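Local coordinates for STIL N-terminal domain-containing protein (Trichoplax adhaerens, PDB 5OI9) that probably acts in centriole assembly as the N-terminal part of a STIL-family protein, the region likely to bind CEP85, at residues I265-P270 with F296-Y301. Residues are numbered along the deposited sequence; the frame is centred on the assembly and turned at random.
Sequences ISIHHP and FILVLY
Leu300 reaches out from strand 296-302 and sets one methyl, CD2, against the backbone and the root of Ile267: CD2 lies 3.7 Å from Ile267 CA and 3.7 Å from Ile267 CB. The same methyl comes within 4.1 Å of Ser266 C, while the Ile267 and Leu300 side chains cross at about a right angle. Ile267 CG1 is anti to its backbone N (chi1 -166°) and the chain is extended beyond it, which carries the tip past Leu300 to Leu298, two residues back on the strand; there Ile267 CD1 meets Leu298 CD2 at 4.2 Å. Both leucines point toward the loop, and the side-chain contacts are apolar; the interface is small, some 122 Å² counting both sides. Further out, Ile267 also packs on Trp311 of strand 309-314 and Val272 of helix 270-281, and Leu298 touches Val272 too, so helix and loop share one buried apolar layer. On the loop side, the conformation is held locally. Ser266 OG accepts from His268 N (3.2 Å, N-H...O angle 153°), making an ST turn, and a type I turn from Ser266 to His269 is closed by a weak bond from His269 N to Ser266 O. Ile267 CG2 sits over the centre of one face of the His268 ring, 4.1 Å above its plane. His269 then N-caps helix 270-281, its ND1 bonded to Tyr271 N. The arrangement is that of the strand-to-helix loop of a beta-alpha-beta crossover, packed on the parallel partner strand 296-302 in the mixed sheet of the STIL N-terminal domain.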
loop_
_atom_site.group_PDB
_atom_site.type_symbol
_atom_site.label_atom_id
_atom_site.label_comp_id
_atom_site.label_asym_id
_atom_site.label_seq_id
_atom_site.Cartn_x
_atom_site.Cartn_y
_atom_site.Cartn_z
ATOM N N ILE A 265 -12.774 4.516 10.594
ATOM C CA ILE A 265 -14.157 4.277 10.994
ATOM C C ILE A 265 -14.312 2.915 11.655
ATOM O O ILE A 265 -15.050 2.776 12.634
ATOM C CB ILE A 265 -15.097 4.437 9.779
ATOM C CG1 ILE A 265 -15.321 5.922 9.487
ATOM C CG2 ILE A 265 -16.425 3.739 10.018
ATOM C CD1 ILE A 265 -16.184 6.187 8.278
ATOM N N SER A 266 -13.616 1.897 11.155
ATOM C CA SER A 266 -13.715 0.559 11.719
ATOM C C SER A 266 -12.378 -0.150 11.554
ATOM O O SER A 266 -11.422 0.395 10.995
ATOM C CB SER A 266 -14.843 -0.242 11.059
ATOM O OG SER A 266 -14.475 -0.656 9.755
ATOM N N ILE A 267 -12.319 -1.390 12.047
ATOM C CA ILE A 267 -11.115 -2.199 11.924
ATOM C C ILE A 267 -10.886 -2.687 10.501
ATOM O O ILE A 267 -9.787 -3.154 10.181
ATOM C CB ILE A 267 -11.192 -3.385 12.908
ATOM C CG1 ILE A 267 -9.823 -4.050 13.068
ATOM C CG2 ILE A 267 -12.256 -4.386 12.466
ATOM C CD1 ILE A 267 -9.825 -5.206 14.013
ATOM N N HIS A 268 -11.890 -2.574 9.631
ATOM C CA HIS A 268 -11.766 -3.035 8.255
ATOM C C HIS A 268 -11.018 -2.058 7.357
ATOM O O HIS A 268 -10.744 -2.397 6.202
ATOM C CB HIS A 268 -13.154 -3.304 7.670
ATOM C CG HIS A 268 -13.966 -4.270 8.473
ATOM N ND1 HIS A 268 -13.696 -5.621 8.508
ATOM C CD2 HIS A 268 -15.041 -4.081 9.275
ATOM C CE1 HIS A 268 -14.569 -6.222 9.295
ATOM N NE2 HIS A 268 -15.395 -5.311 9.774
ATOM N N HIS A 269 -10.694 -0.868 7.848
ATOM C CA HIS A 269 -9.927 0.078 7.052
ATOM C C HIS A 269 -8.563 -0.524 6.723
ATOM O O HIS A 269 -7.882 -1.032 7.627
ATOM C CB HIS A 269 -9.763 1.397 7.807
ATOM C CG HIS A 269 -9.322 2.541 6.946
ATOM N ND1 HIS A 269 -8.042 2.651 6.448
ATOM C CD2 HIS A 269 -9.992 3.632 6.504
ATOM C CE1 HIS A 269 -7.941 3.757 5.733
ATOM N NE2 HIS A 269 -9.111 4.371 5.751
ATOM N N PRO A 270 -8.134 -0.504 5.458
ATOM C CA PRO A 270 -6.847 -1.134 5.113
ATOM C C PRO A 270 -5.652 -0.534 5.838
ATOM O O PRO A 270 -4.602 -1.186 5.911
ATOM C CB PRO A 270 -6.745 -0.931 3.593
ATOM C CG PRO A 270 -7.719 0.157 3.270
ATOM C CD PRO A 270 -8.818 0.058 4.282
ATOM N N PHE A 296 -1.037 -10.008 19.525
ATOM C CA PHE A 296 -0.644 -8.693 20.001
ATOM C C PHE A 296 -1.873 -7.800 20.052
ATOM O O PHE A 296 -2.910 -8.098 19.455
ATOM C CB PHE A 296 0.457 -8.065 19.128
ATOM C CG PHE A 296 0.058 -7.845 17.694
ATOM C CD1 PHE A 296 -0.445 -6.622 17.280
ATOM C CD2 PHE A 296 0.211 -8.852 16.756
ATOM C CE1 PHE A 296 -0.798 -6.410 15.958
ATOM C CE2 PHE A 296 -0.141 -8.649 15.434
ATOM C CZ PHE A 296 -0.647 -7.427 15.035
ATOM N N ILE A 297 -1.753 -6.714 20.790
ATOM C CA ILE A 297 -2.911 -5.888 21.100
ATOM C C ILE A 297 -3.001 -4.751 20.095
ATOM O O ILE A 297 -1.992 -4.226 19.614
ATOM C CB ILE A 297 -2.856 -5.365 22.552
ATOM C CG1 ILE A 297 -4.209 -4.776 22.960
ATOM C CG2 ILE A 297 -1.742 -4.334 22.716
ATOM C CD1 ILE A 297 -4.390 -4.629 24.453
ATOM N N LEU A 298 -4.235 -4.393 19.756
ATOM C CA LEU A 298 -4.530 -3.219 18.948
ATOM C C LEU A 298 -5.497 -2.347 19.731
ATOM O O LEU A 298 -6.594 -2.794 20.079
ATOM C CB LEU A 298 -5.129 -3.610 17.593
ATOM C CG LEU A 298 -5.871 -2.508 16.832
ATOM C CD1 LEU A 298 -4.922 -1.400 16.400
ATOM C CD2 LEU A 298 -6.598 -3.101 15.630
ATOM N N VAL A 299 -5.079 -1.123 20.033
ATOM C CA VAL A 299 -5.945 -0.122 20.642
ATOM C C VAL A 299 -6.444 0.763 19.510
ATOM O O VAL A 299 -5.677 1.537 18.929
ATOM C CB VAL A 299 -5.212 0.688 21.720
ATOM C CG1 VAL A 299 -6.159 1.672 22.380
ATOM C CG2 VAL A 299 -4.606 -0.245 22.759
ATOM N N LEU A 300 -7.725 0.633 19.174
ATOM C CA LEU A 300 -8.291 1.240 17.975
ATOM C C LEU A 300 -9.172 2.417 18.374
ATOM O O LEU A 300 -10.250 2.227 18.948
ATOM C CB LEU A 300 -9.084 0.207 17.177
ATOM C CG LEU A 300 -9.516 0.621 15.770
ATOM C CD1 LEU A 300 -8.303 0.978 14.925
ATOM C CD2 LEU A 300 -10.319 -0.492 15.116
ATOM N N TYR A 301 -8.719 3.628 18.055
ATOM C CA TYR A 301 -9.495 4.846 18.286
ATOM C C TYR A 301 -10.281 5.157 17.020
ATOM O O TYR A 301 -9.790 5.817 16.104
ATOM C CB TYR A 301 -8.581 6.003 18.671
ATOM C CG TYR A 301 -7.860 5.797 19.980
ATOM C CD1 TYR A 301 -8.438 6.190 21.180
ATOM C CD2 TYR A 301 -6.601 5.208 20.017
ATOM C CE1 TYR A 301 -7.784 6.003 22.382
ATOM C CE2 TYR A 301 -5.941 5.017 21.213
ATOM C CZ TYR A 301 -6.537 5.415 22.393
ATOM O OH TYR A 301 -5.884 5.227 23.588
#